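Local structure of ABC transporter, substrate binding protein (Polyamine) (4EUO) at residues G41-M46 and V57-D62; A120-T125 and A194-V199; R132-W137 and D170-D175; Q187-A192 and V212-S217; D255-T260 and K271-K276. The protein binds gamma-aminobutyric acid (GABA) as the periplasmic substrate-binding component of an ABC transporter, and probably hands it on for uptake. One frame throughout, in Å; residues are numbered along the deposited sequence.

Interaction 1 of 5, residues G41-M46 and V57-D62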
# COMPACT_ATOMS: atom_id res chain seq x y z
N GLY A 41 -4.16 -4.37 14.71
CA GLY A 41 -4.48 -4.61 16.12
C GLY A 41 -5.99 -4.51 16.34
O GLY A 41 -6.57 -5.36 17.04
N LYS A 42 -6.64 -3.50 15.74
CA LYS A 42 -8.10 -3.36 15.86
C LYS A 42 -8.82 -4.51 15.14
O LYS A 42 -9.87 -4.97 15.62
CB LYS A 42 -8.60 -2.03 15.31
CG LYS A 42 -8.15 -0.86 16.19
CD LYS A 42 -8.78 0.45 15.73
CE LYS A 42 -8.20 1.63 16.47
NZ LYS A 42 -9.15 2.78 16.51
N LEU A 43 -8.27 -4.99 14.01
CA LEU A 43 -8.88 -6.12 13.29
C LEU A 43 -8.85 -7.34 14.21
O LEU A 43 -9.88 -7.99 14.42
CB LEU A 43 -8.10 -6.38 11.96
CG LEU A 43 -8.82 -7.25 10.92
CD1 LEU A 43 -8.25 -7.00 9.49
CD2 LEU A 43 -8.76 -8.74 11.26
N LYS A 44 -7.68 -7.66 14.75
CA LYS A 44 -7.55 -8.81 15.63
C LYS A 44 -8.47 -8.63 16.86
O LYS A 44 -9.13 -9.60 17.26
CB LYS A 44 -6.11 -8.94 16.09
CG LYS A 44 -5.87 -10.10 17.10
CD LYS A 44 -4.39 -10.02 17.55
CE LYS A 44 -4.12 -10.68 18.89
NZ LYS A 44 -3.72 -12.11 18.72
N ALA A 45 -8.52 -7.43 17.45
CA ALA A 45 -9.37 -7.24 18.62
C ALA A 45 -10.84 -7.50 18.32
O ALA A 45 -11.53 -8.12 19.14
CB ALA A 45 -9.19 -5.84 19.19
N MET A 46 -11.35 -7.06 17.16
CA MET A 46 -12.77 -7.27 16.85
C MET A 46 -13.07 -8.71 16.55
O MET A 46 -14.15 -9.23 16.92
CB MET A 46 -13.30 -6.27 15.80
CG MET A 46 -12.70 -6.46 14.39
SD MET A 46 -13.41 -5.35 13.17
CE MET A 46 -12.88 -3.72 13.79
N VAL A 57 -11.93 -5.41 4.45
CA VAL A 57 -10.81 -4.55 4.82
C VAL A 57 -9.76 -4.57 3.70
O VAL A 57 -9.38 -5.62 3.21
CB VAL A 57 -10.17 -5.01 6.15
CG1 VAL A 57 -9.12 -4.01 6.65
CG2 VAL A 57 -11.22 -5.21 7.26
N ASP A 58 -9.27 -3.38 3.38
CA ASP A 58 -8.14 -3.26 2.48
C ASP A 58 -6.88 -3.31 3.38
O ASP A 58 -6.69 -2.47 4.27
CB ASP A 58 -8.25 -1.93 1.73
CG ASP A 58 -7.13 -1.69 0.76
OD1 ASP A 58 -5.96 -1.77 1.18
OD2 ASP A 58 -7.42 -1.44 -0.42
N VAL A 59 -6.04 -4.33 3.13
CA VAL A 59 -4.85 -4.56 3.94
C VAL A 59 -3.62 -4.66 3.05
O VAL A 59 -3.73 -4.83 1.84
CB VAL A 59 -4.99 -5.87 4.78
CG1 VAL A 59 -6.15 -5.79 5.75
CG2 VAL A 59 -5.11 -7.10 3.87
N GLU A 60 -2.43 -4.67 3.67
CA GLU A 60 -1.21 -4.93 2.91
C GLU A 60 -1.14 -6.40 2.55
O GLU A 60 -1.52 -7.27 3.36
CB GLU A 60 0.00 -4.48 3.73
CG GLU A 60 0.08 -2.95 3.76
CD GLU A 60 0.74 -2.36 4.99
OE1 GLU A 60 0.61 -2.91 6.10
OE2 GLU A 60 1.33 -1.27 4.86
N GLY A 61 -0.60 -6.71 1.36
CA GLY A 61 -0.59 -8.10 0.90
C GLY A 61 0.21 -9.06 1.76
O GLY A 61 -0.14 -10.26 1.83
N ASP A 62 1.28 -8.60 2.40
CA ASP A 62 2.05 -9.51 3.25
C ASP A 62 1.25 -9.90 4.51
O ASP A 62 1.31 -11.04 4.95
CB ASP A 62 3.41 -8.91 3.61
CG ASP A 62 3.31 -7.72 4.53
OD1 ASP A 62 2.71 -6.69 4.11
OD2 ASP A 62 3.79 -7.82 5.67
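A beta-alpha-beta crossover brings Leu43 of helix 40-48 against Val57 and Val59 of strand 56-60; the helix follows strand 32-35, and strand 3-6 lies between these two strands in the sheet, parallel to both. A single methyl group makes both contacts: Leu43 CD1 is 4.1 Å from Val57 CG2 and 4.5 Å from Val59 CG1. The two valines flank Asp58, which puts them on the same face of the strand and gives the methyl a shared bed. Leu43 has CG anti to the backbone N (chi1 -164°), and with this turn CD1 runs off the helix toward the sheet, meeting Val57 at a slant. With 81 Å² buried and a closest CA pair, Leu43 to Val57, at 8.8 Å, this is light apolar packing within a buried layer. Tyr63 and Ala64 of helix 61-67 pack beside it on Leu43 and Val59 respectively.

The residues between and after the valines do polar work. Asp58 bonds to Trp8, Gln16 and Ser98, while Glu60, at the N-cap position of helix 61-67, touches the bound GABA and bonds to the hydroxyl of Tyr40. The contact thus belongs to the beta-alpha-beta unit of an alpha/beta lobe of a periplasmic binding protein, with Glu60 at the C-terminal end of the strand in the GABA pocket.

Interaction 2 of 5, residues A120-T125 and A194-V199; sequences ADLFDT and APFGSV
Leu122, at the end of helix 119-122, sets both its methyl groups against strand 196-200, and the rest of its segment contributes nothing to the contact. The tight part centres on CD1: Leu122 CD1 lies 3.6 Å from Phe196 CD1 and 4.0 Å from Gly197 CA, approaching the ring obliquely. The second branch reaches further along the strand, where Leu122 CD2 is 4.1 Å from Ser198 N. The leucine fork therefore spans three successive strand residues. Phe196 sets out from the strand toward the helix, and with chi1 at 42° its CG sits between the backbone N and the carbonyl carbon. The Leu122 and Phe196 side chains then pass alongside each other, running opposite ways. At Gly197 a CB would point away, and the leucine meets bare main chain.

Looseness is confined to Ala120, Asp121 and Asp124. Ala120 is exposed, and the partly exposed side chains of Asp121 and Asp124 make no contact with segment 194-199. The chain leaves helical geometry at Phe123, with a weak bond from Phe123 N to Ala120 O at 3.1 Å and a sounder one from Asp124 N to Asp121 O at 2.9 Å. Leu122 O is taken by Arg132 NE, which ties the helix end to strand 132-135, and Phe134 of that strand also packs on Leu122. Of the first segment only Leu122 contributes to the 131 Å² buried: a short helix end plugged onto a central strand flanked by strands 96-107 and 132-135, as suits the second alpha/beta lobe of a two-lobed solute-binding protein.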
# COMPACT_ATOMS: atom_id res chain seq x y z
N ALA A 120 19.98 5.98 -3.00
CA ALA A 120 21.27 6.47 -2.48
C ALA A 120 21.20 7.96 -2.16
O ALA A 120 21.67 8.36 -1.08
CB ALA A 120 22.37 6.21 -3.51
N ASP A 121 20.59 8.77 -3.03
CA ASP A 121 20.45 10.20 -2.74
C ASP A 121 19.65 10.44 -1.46
O ASP A 121 20.01 11.28 -0.63
CB ASP A 121 19.72 10.92 -3.88
CG ASP A 121 20.42 10.95 -5.23
OD1 ASP A 121 21.67 10.76 -5.27
OD2 ASP A 121 19.72 11.15 -6.24
N LEU A 122 18.53 9.67 -1.32
CA LEU A 122 17.67 9.87 -0.16
C LEU A 122 18.40 9.54 1.13
O LEU A 122 18.08 10.11 2.19
CB LEU A 122 16.41 8.99 -0.33
CG LEU A 122 15.33 9.19 0.71
CD1 LEU A 122 14.82 10.64 0.75
CD2 LEU A 122 14.19 8.25 0.49
N PHE A 123 19.41 8.68 1.07
CA PHE A 123 20.21 8.32 2.23
C PHE A 123 21.47 9.20 2.37
O PHE A 123 22.26 8.93 3.26
CB PHE A 123 20.55 6.82 2.21
CG PHE A 123 19.42 5.96 2.72
CD1 PHE A 123 19.48 5.38 3.98
CD2 PHE A 123 18.30 5.71 1.93
CE1 PHE A 123 18.42 4.60 4.46
CE2 PHE A 123 17.25 4.92 2.41
CZ PHE A 123 17.32 4.37 3.67
N ASP A 124 21.60 10.26 1.55
CA ASP A 124 22.80 11.11 1.61
C ASP A 124 22.40 12.46 2.21
O ASP A 124 21.97 13.35 1.49
CB ASP A 124 23.44 11.26 0.22
CG ASP A 124 24.81 11.91 0.24
OD1 ASP A 124 25.07 12.71 1.14
OD2 ASP A 124 25.60 11.66 -0.71
N THR A 125 22.56 12.59 3.53
CA THR A 125 22.23 13.83 4.23
C THR A 125 23.22 14.97 3.98
O THR A 125 22.85 16.12 4.19
CB THR A 125 22.06 13.58 5.72
OG1 THR A 125 23.29 13.07 6.26
CG2 THR A 125 20.91 12.63 6.02
N ALA A 194 9.16 17.42 6.15
CA ALA A 194 10.08 16.39 5.62
C ALA A 194 9.82 16.42 4.15
O ALA A 194 8.90 15.78 3.64
CB ALA A 194 9.80 15.03 6.21
N PRO A 195 10.56 17.28 3.43
CA PRO A 195 10.20 17.58 2.04
C PRO A 195 10.43 16.50 1.01
O PRO A 195 10.03 16.64 -0.14
CB PRO A 195 11.01 18.84 1.73
CG PRO A 195 12.22 18.68 2.59
CD PRO A 195 11.68 18.12 3.89
N PHE A 196 11.05 15.40 1.43
CA PHE A 196 11.20 14.26 0.54
C PHE A 196 11.20 12.99 1.36
O PHE A 196 11.45 13.02 2.56
CB PHE A 196 12.41 14.37 -0.42
CG PHE A 196 13.67 14.92 0.20
CD1 PHE A 196 14.37 14.20 1.16
CD2 PHE A 196 14.17 16.17 -0.17
CE1 PHE A 196 15.54 14.71 1.75
CE2 PHE A 196 15.36 16.66 0.40
CZ PHE A 196 16.03 15.93 1.35
N GLY A 197 10.87 11.89 0.71
CA GLY A 197 10.83 10.62 1.40
C GLY A 197 10.27 9.54 0.53
O GLY A 197 9.92 9.78 -0.64
N SER A 198 10.17 8.36 1.12
CA SER A 198 9.61 7.18 0.45
C SER A 198 8.13 7.09 0.79
O SER A 198 7.78 6.90 1.96
CB SER A 198 10.33 5.93 0.92
OG SER A 198 9.68 4.83 0.29
N VAL A 199 7.28 7.27 -0.20
CA VAL A 199 5.85 7.39 0.01
C VAL A 199 5.06 6.55 -0.97
O VAL A 199 5.57 6.15 -2.02
CB VAL A 199 5.41 8.89 -0.14
CG1 VAL A 199 6.09 9.76 0.93
CG2 VAL A 199 5.78 9.42 -1.52

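Interaction 3 of 5, residues R132-W137 and D170-D175; sequences RTFYKW and DTIKSD
Phe134 and Ile172 meet at about a right angle, whereas Arg132 and Asp175 pass at a slant, so the two halves of the contact are built differently. In the first, Ile172 CD1 is 3.7 Å from Phe134 CE2 and 4.1 Å from Phe134 CZ, coming at the ring obliquely. The isoleucine has CG1 between its backbone N and carbonyl carbon (chi1 65°), and CD1 extends from there into the angle between the Phe134 ring and Arg132, whose CG lies 4.2 Å from it.

In the second half the main chain supplies the bond: Arg132 N donates to Asp175 O at 2.9 Å, with an N-H...O angle of 164°, nearly straight. Arg132 CD also rests 4.1 Å from Asp175 CB. The charged ends do not pair; Arg132 NH1 and Asp175 OD2 are 5.3 Å apart, with the guanidinium and carboxylate planes turned by 40°. NH1 is instead held by the carbonyls of Gly130 and Phe128, although the opposite charges may still attract at this distance. The 170-175 side is tightened by a turn in which Asp175 N donates to Ile172 O at 2.8 Å.

These residues form the loop that leaves helix 162-170 and enters strand 176-179. That strand runs parallel to strand 132-135, whose other neighbour is strand 196-200, and the Arg132-Asp175 bond starts the pairing just ahead of it.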
# COMPACT_ATOMS: atom_id res chain seq x y z
N ARG A 132 13.84 13.67 6.23
CA ARG A 132 13.28 12.80 5.20
C ARG A 132 12.28 11.90 5.88
O ARG A 132 12.41 11.62 7.07
CB ARG A 132 14.35 11.99 4.44
CG ARG A 132 15.35 11.28 5.33
CD ARG A 132 16.65 12.09 5.47
NE ARG A 132 17.42 12.05 4.22
CZ ARG A 132 18.11 13.07 3.69
NH1 ARG A 132 18.14 14.26 4.31
NH2 ARG A 132 18.80 12.91 2.57
N THR A 133 11.28 11.45 5.13
CA THR A 133 10.20 10.66 5.74
C THR A 133 10.09 9.26 5.18
O THR A 133 10.27 9.01 3.97
CB THR A 133 8.88 11.47 5.70
OG1 THR A 133 7.89 10.76 6.44
CG2 THR A 133 8.33 11.71 4.32
N PHE A 134 9.79 8.34 6.08
CA PHE A 134 9.64 6.91 5.77
C PHE A 134 8.47 6.38 6.57
O PHE A 134 8.14 6.93 7.64
CB PHE A 134 10.89 6.14 6.21
CG PHE A 134 12.10 6.42 5.37
CD1 PHE A 134 12.29 5.77 4.15
CD2 PHE A 134 13.07 7.31 5.79
CE1 PHE A 134 13.43 6.01 3.37
CE2 PHE A 134 14.18 7.60 4.98
CZ PHE A 134 14.37 6.92 3.80
N TYR A 135 7.91 5.26 6.09
CA TYR A 135 6.77 4.60 6.74
C TYR A 135 7.16 4.07 8.10
O TYR A 135 8.17 3.37 8.26
CB TYR A 135 6.31 3.49 5.82
CG TYR A 135 5.03 2.76 6.15
CD1 TYR A 135 3.95 3.44 6.69
CD2 TYR A 135 4.85 1.44 5.75
CE1 TYR A 135 2.72 2.80 6.88
CE2 TYR A 135 3.63 0.80 5.92
CZ TYR A 135 2.57 1.50 6.45
OH TYR A 135 1.36 0.87 6.60
N LYS A 136 6.31 4.35 9.09
CA LYS A 136 6.60 3.96 10.45
C LYS A 136 6.50 2.49 10.75
O LYS A 136 7.26 1.96 11.60
CB LYS A 136 5.60 4.71 11.36
CG LYS A 136 5.89 4.58 12.86
CD LYS A 136 4.96 5.53 13.63
CE LYS A 136 5.01 5.35 15.13
NZ LYS A 136 6.38 5.59 15.66
N TRP A 137 5.54 1.82 10.13
CA TRP A 137 5.15 0.46 10.52
C TRP A 137 5.91 -0.61 9.80
O TRP A 137 6.33 -0.44 8.65
CB TRP A 137 3.63 0.28 10.34
CG TRP A 137 2.81 1.36 10.99
CD1 TRP A 137 2.00 2.26 10.36
CD2 TRP A 137 2.78 1.68 12.38
NE1 TRP A 137 1.45 3.12 11.29
CE2 TRP A 137 1.93 2.80 12.53
CE3 TRP A 137 3.38 1.13 13.52
CZ2 TRP A 137 1.66 3.38 13.78
CZ3 TRP A 137 3.13 1.72 14.76
CH2 TRP A 137 2.27 2.83 14.88
N ASP A 170 20.74 3.57 10.35
CA ASP A 170 21.38 4.29 11.46
C ASP A 170 22.11 5.52 10.97
O ASP A 170 22.19 6.50 11.73
CB ASP A 170 22.37 3.38 12.16
CG ASP A 170 21.75 2.43 13.16
OD1 ASP A 170 20.56 2.62 13.49
OD2 ASP A 170 22.45 1.49 13.61
N THR A 171 22.66 5.51 9.72
CA THR A 171 23.40 6.67 9.22
C THR A 171 22.52 7.92 9.06
O THR A 171 23.06 9.04 8.96
CB THR A 171 24.13 6.35 7.91
OG1 THR A 171 23.19 6.22 6.83
CG2 THR A 171 25.04 5.13 7.99
N ILE A 172 21.17 7.75 8.99
CA ILE A 172 20.28 8.89 8.79
C ILE A 172 19.17 8.93 9.82
O ILE A 172 18.30 9.78 9.70
CB ILE A 172 19.66 8.87 7.36
CG1 ILE A 172 18.73 7.65 7.15
CG2 ILE A 172 20.76 8.92 6.29
CD1 ILE A 172 17.73 7.84 5.99
N LYS A 173 19.20 8.03 10.82
CA LYS A 173 18.11 7.86 11.78
C LYS A 173 17.63 9.15 12.40
O LYS A 173 16.42 9.37 12.49
CB LYS A 173 18.48 6.83 12.84
CG LYS A 173 17.27 6.25 13.56
CD LYS A 173 17.71 5.25 14.60
CE LYS A 173 16.55 4.55 15.23
NZ LYS A 173 17.02 3.73 16.38
N SER A 174 18.55 10.03 12.84
CA SER A 174 18.13 11.28 13.50
C SER A 174 17.47 12.26 12.55
O SER A 174 16.87 13.24 12.99
CB SER A 174 19.28 11.94 14.24
OG SER A 174 20.20 12.50 13.33
N ASP A 175 17.56 12.00 11.23
CA ASP A 175 16.94 12.87 10.24
C ASP A 175 15.64 12.31 9.66
O ASP A 175 15.06 12.90 8.75
CB ASP A 175 17.93 13.31 9.15
CG ASP A 175 18.81 14.47 9.64
OD1 ASP A 175 18.28 15.38 10.35
OD2 ASP A 175 20.01 14.48 9.31

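Interaction 4 of 5, residues Q187-A192 and V212-S217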
# COMPACT_ATOMS: atom_id res chain seq x y z
N GLN A 187 1.02 15.39 4.43
CA GLN A 187 1.28 16.61 5.22
C GLN A 187 2.78 16.87 5.31
O GLN A 187 3.20 18.01 5.14
CB GLN A 187 0.70 16.41 6.63
CG GLN A 187 0.92 17.59 7.60
CD GLN A 187 2.25 17.40 8.38
OE1 GLN A 187 3.14 18.25 8.34
NE2 GLN A 187 2.44 16.27 9.06
N LEU A 188 3.57 15.84 5.62
CA LEU A 188 5.00 16.02 5.77
C LEU A 188 5.66 16.53 4.51
O LEU A 188 6.48 17.46 4.58
CB LEU A 188 5.66 14.72 6.24
CG LEU A 188 5.35 14.36 7.69
CD1 LEU A 188 5.80 12.94 8.00
CD2 LEU A 188 5.98 15.36 8.67
N ILE A 189 5.31 15.97 3.34
CA ILE A 189 5.87 16.42 2.08
C ILE A 189 5.36 17.84 1.78
O ILE A 189 6.17 18.74 1.52
CB ILE A 189 5.50 15.44 0.91
CG1 ILE A 189 6.04 14.00 1.14
CG2 ILE A 189 5.91 16.04 -0.43
CD1 ILE A 189 7.58 13.90 1.08
N ALA A 190 4.02 18.04 1.78
CA ALA A 190 3.46 19.33 1.37
C ALA A 190 3.91 20.50 2.26
O ALA A 190 4.10 21.60 1.73
CB ALA A 190 1.93 19.25 1.30
N SER A 191 4.11 20.26 3.53
CA SER A 191 4.50 21.31 4.48
C SER A 191 6.01 21.57 4.45
O SER A 191 6.48 22.52 5.09
CB SER A 191 4.16 20.87 5.90
OG SER A 191 4.97 19.79 6.33
N ALA A 192 6.77 20.68 3.79
CA ALA A 192 8.23 20.69 3.78
C ALA A 192 8.79 20.44 5.18
O ALA A 192 9.98 20.63 5.41
CB ALA A 192 8.79 21.97 3.18
N VAL A 212 -1.21 20.72 -5.37
CA VAL A 212 0.09 20.81 -4.74
C VAL A 212 1.21 20.38 -5.72
O VAL A 212 1.08 19.36 -6.40
CB VAL A 212 0.11 19.99 -3.43
CG1 VAL A 212 1.45 20.06 -2.72
CG2 VAL A 212 -1.01 20.45 -2.50
N LYS A 213 2.28 21.19 -5.80
CA LYS A 213 3.40 20.91 -6.70
C LYS A 213 4.36 19.93 -6.04
O LYS A 213 5.08 20.28 -5.12
CB LYS A 213 4.12 22.21 -7.10
CG LYS A 213 5.18 21.98 -8.18
CD LYS A 213 5.81 23.28 -8.63
CE LYS A 213 6.96 23.05 -9.58
NZ LYS A 213 7.64 24.32 -9.94
N VAL A 214 4.36 18.71 -6.54
CA VAL A 214 5.24 17.65 -6.05
C VAL A 214 5.89 16.95 -7.23
O VAL A 214 5.33 16.93 -8.33
CB VAL A 214 4.52 16.61 -5.13
CG1 VAL A 214 4.19 17.20 -3.77
CG2 VAL A 214 3.27 16.02 -5.79
N GLU A 215 7.10 16.45 -7.02
CA GLU A 215 7.82 15.68 -8.01
C GLU A 215 7.92 14.25 -7.46
O GLU A 215 8.01 14.04 -6.23
CB GLU A 215 9.23 16.25 -8.14
CG GLU A 215 9.96 15.96 -9.43
CD GLU A 215 11.12 16.91 -9.57
OE1 GLU A 215 12.22 16.58 -9.07
OE2 GLU A 215 10.92 18.03 -10.10
N THR A 216 7.93 13.27 -8.36
CA THR A 216 8.09 11.88 -7.99
C THR A 216 9.25 11.30 -8.80
O THR A 216 9.25 11.42 -10.02
CB THR A 216 6.82 11.08 -8.31
OG1 THR A 216 5.77 11.51 -7.45
CG2 THR A 216 7.01 9.60 -8.11
N SER A 217 10.22 10.66 -8.12
CA SER A 217 11.22 9.86 -8.81
C SER A 217 10.82 8.40 -8.71
O SER A 217 10.63 7.89 -7.59
CB SER A 217 12.62 10.06 -8.25
OG SER A 217 13.48 9.14 -8.92
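Gln187 O, near the end of helix 182-190, is gripped twice by Ser191: by the backbone N at 2.9 Å and by Ser191 OG at 2.8 Å. The two donors reach it from opposite faces of the carbonyl plane, the hydroxyl tilted 29° out of it. Ser191 OG sits between its own backbone N and carbonyl carbon (chi1 68°), which folds it back over the last turn, and it accepts a further bond from Glu193 N. Ala192 then leaves the helix with positive phi.

The face turned to segment 212-217 is wholly apolar. Ile189 CG2 meets Val214 CG1 at 3.9 Å, with the two side chains crossing at about a right angle, and Ala190 CB lies 4.1 Å from Val212 CG1. Val212 and Val214 flank Lys213 in an extended chain, so both CB atoms face the helix. Leu207 of helix 201-209 touches Ala190, Val212 and Val214, adding a third wall. Ile189 is buried, but the other three residues keep some exposure, and the area buried is 105 Å².

Methyl-to-methyl packing of this kind has no directional bond across the two segments. The polar groups act within or beyond each segment: Ser191 bonds back to Gln187 O, and Glu215 pairs through its backbone with Cys107. The chemistry thus implies that dispersion and burial hold the faces together, while backbone bonds such as Glu215 with Cys107 probably help to set their positions.

Interaction 5 of 5, residues D255-T260 and K271-K276; sequences DMATAT and KLMDPK
Met273 lies against Ala257 and Thr258 in the periplasmic binding protein fold, where the link leading into the N-terminus of helix 275-278 packs on helix 250-260. The first shell is the sulfur end of the methionine. Met273 CE is 3.7 Å from Ala257 CB and 3.4 Å from Thr258 OG1, and Met273 SD is 3.8 Å from Ala257 CB. The chain of Met273 is extended through chi2 and bent only at its last torsion (chi3 64°), which turns the methyl onto the helix surface between the two side chains. The threonine and methionine side chains run antiparallel, each passing alongside the other. Ala257 and Met273 are buried, while Thr258 stands at the exposed border.

The second shell is polar. Thr258 OG1 bonds to Ala254 O, one turn back along the helix, and this anchors the hydroxyl beside the methyl. A water donates to Thr258 OG1 at 2.8 Å and accepts from Asp274 N at 2.8 Å, thereby joining the two segments where no direct polar bond does. Ala254 also packs on Met273, as does Leu281, and Pro264 covers Ala257.

Farther out, each segment has a side-chain bond of its own. The last helix residue, Thr260, turns OG1 back to Met256 O at 2.8 Å. In segment 271-276, Asp274 is the N-cap residue of helix 275-278, and its OD1 accepts from Lys276 N at 3.0 Å, the N-H arriving from above the carboxylate plane, 35° out of it.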
# COMPACT_ATOMS: atom_id res chain seq x y z
N ASP A 255 -11.82 2.19 -12.64
CA ASP A 255 -12.22 3.45 -12.01
C ASP A 255 -11.41 3.77 -10.78
O ASP A 255 -11.03 4.92 -10.60
CB ASP A 255 -13.73 3.43 -11.69
CG ASP A 255 -14.63 3.39 -12.94
OD1 ASP A 255 -14.10 3.57 -14.06
OD2 ASP A 255 -15.80 3.06 -12.80
N MET A 256 -11.04 2.76 -9.99
CA MET A 256 -10.18 2.97 -8.81
C MET A 256 -8.82 3.48 -9.31
O MET A 256 -8.26 4.43 -8.77
CB MET A 256 -10.05 1.63 -8.07
CG MET A 256 -9.06 1.64 -6.90
SD MET A 256 -7.32 1.46 -7.42
CE MET A 256 -7.38 -0.10 -8.31
N ALA A 257 -8.28 2.85 -10.38
CA ALA A 257 -6.97 3.25 -10.86
C ALA A 257 -6.95 4.67 -11.42
O ALA A 257 -6.05 5.46 -11.13
CB ALA A 257 -6.52 2.26 -11.94
N THR A 258 -7.97 5.00 -12.22
CA THR A 258 -8.08 6.34 -12.78
C THR A 258 -8.14 7.38 -11.65
O THR A 258 -7.53 8.44 -11.79
CB THR A 258 -9.36 6.41 -13.64
OG1 THR A 258 -9.21 5.50 -14.72
CG2 THR A 258 -9.65 7.81 -14.18
N ALA A 259 -8.87 7.07 -10.57
CA ALA A 259 -9.08 8.01 -9.46
C ALA A 259 -7.89 8.12 -8.52
O ALA A 259 -7.84 9.07 -7.75
CB ALA A 259 -10.30 7.61 -8.67
N THR A 260 -6.97 7.12 -8.52
CA THR A 260 -5.89 7.14 -7.53
C THR A 260 -4.48 7.25 -8.05
O THR A 260 -3.61 7.68 -7.30
CB THR A 260 -5.90 5.85 -6.69
OG1 THR A 260 -5.73 4.73 -7.56
CG2 THR A 260 -7.15 5.70 -5.85
N LYS A 271 -7.39 -1.77 -20.55
CA LYS A 271 -8.04 -1.43 -21.81
C LYS A 271 -9.22 -0.44 -21.68
O LYS A 271 -9.60 0.18 -22.67
CB LYS A 271 -8.46 -2.70 -22.53
CG LYS A 271 -9.59 -3.46 -21.89
CD LYS A 271 -9.89 -4.67 -22.72
CE LYS A 271 -10.97 -5.53 -22.17
NZ LYS A 271 -10.90 -6.89 -22.77
N LEU A 272 -9.77 -0.29 -20.47
CA LEU A 272 -10.90 0.61 -20.23
C LEU A 272 -10.44 2.00 -19.85
O LEU A 272 -11.24 2.93 -19.78
CB LEU A 272 -11.80 0.05 -19.10
CG LEU A 272 -12.31 -1.37 -19.24
CD1 LEU A 272 -13.03 -1.82 -17.95
CD2 LEU A 272 -13.27 -1.53 -20.44
N MET A 273 -9.15 2.13 -19.59
CA MET A 273 -8.63 3.40 -19.14
C MET A 273 -8.13 4.28 -20.24
O MET A 273 -7.81 3.81 -21.34
CB MET A 273 -7.53 3.17 -18.10
CG MET A 273 -8.00 2.40 -16.87
SD MET A 273 -6.65 2.14 -15.72
CE MET A 273 -6.30 3.88 -15.27
N ASP A 274 -8.04 5.58 -19.92
CA ASP A 274 -7.45 6.58 -20.80
C ASP A 274 -5.96 6.18 -20.93
O ASP A 274 -5.27 6.02 -19.90
CB ASP A 274 -7.58 7.97 -20.15
CG ASP A 274 -7.04 9.16 -20.93
OD1 ASP A 274 -6.09 8.97 -21.73
OD2 ASP A 274 -7.52 10.29 -20.69
N PRO A 275 -5.46 5.94 -22.16
CA PRO A 275 -4.04 5.56 -22.33
C PRO A 275 -3.04 6.50 -21.67
O PRO A 275 -2.02 6.05 -21.17
CB PRO A 275 -3.87 5.52 -23.86
CG PRO A 275 -5.25 5.27 -24.38
CD PRO A 275 -6.15 6.05 -23.47
N LYS A 276 -3.35 7.81 -21.64
CA LYS A 276 -2.49 8.83 -21.02
C LYS A 276 -2.34 8.61 -19.50
O LYS A 276 -1.30 8.92 -18.92
CB LYS A 276 -2.97 10.25 -21.41
CG LYS A 276 -3.24 11.21 -20.26
CD LYS A 276 -4.55 11.95 -20.45
CE LYS A 276 -4.87 12.82 -19.26
NZ LYS A 276 -5.05 14.24 -19.66
O HOH W 1 -8.68 6.45 -17.35

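Interactions 1 to 4 all reach the same mixed sheet, while interaction 5 packs a helix against a loop. Interactions 1, 2 and 3 are buried; interaction 4 keeps a partly exposed border, and interaction 5 is also largely buried, with Ala257 and Met273 inside and Thr258 exposed. Interactions 2 and 3 are neighbours, their centres about 9 Å apart, and strands 132-135 and 196-200 bond directly. Interaction 4 touches both through Ile189 and Leu188. Interaction 1 lies about 25 Å from interaction 3 between centres, yet Glu60 OE2 probably bonds to Tyr135 OH at 2.8 Å. Chemistry differs too: interactions 1, 2 and 4 are apolar, interaction 3 adds a direct backbone bond, and interaction 5 uses water.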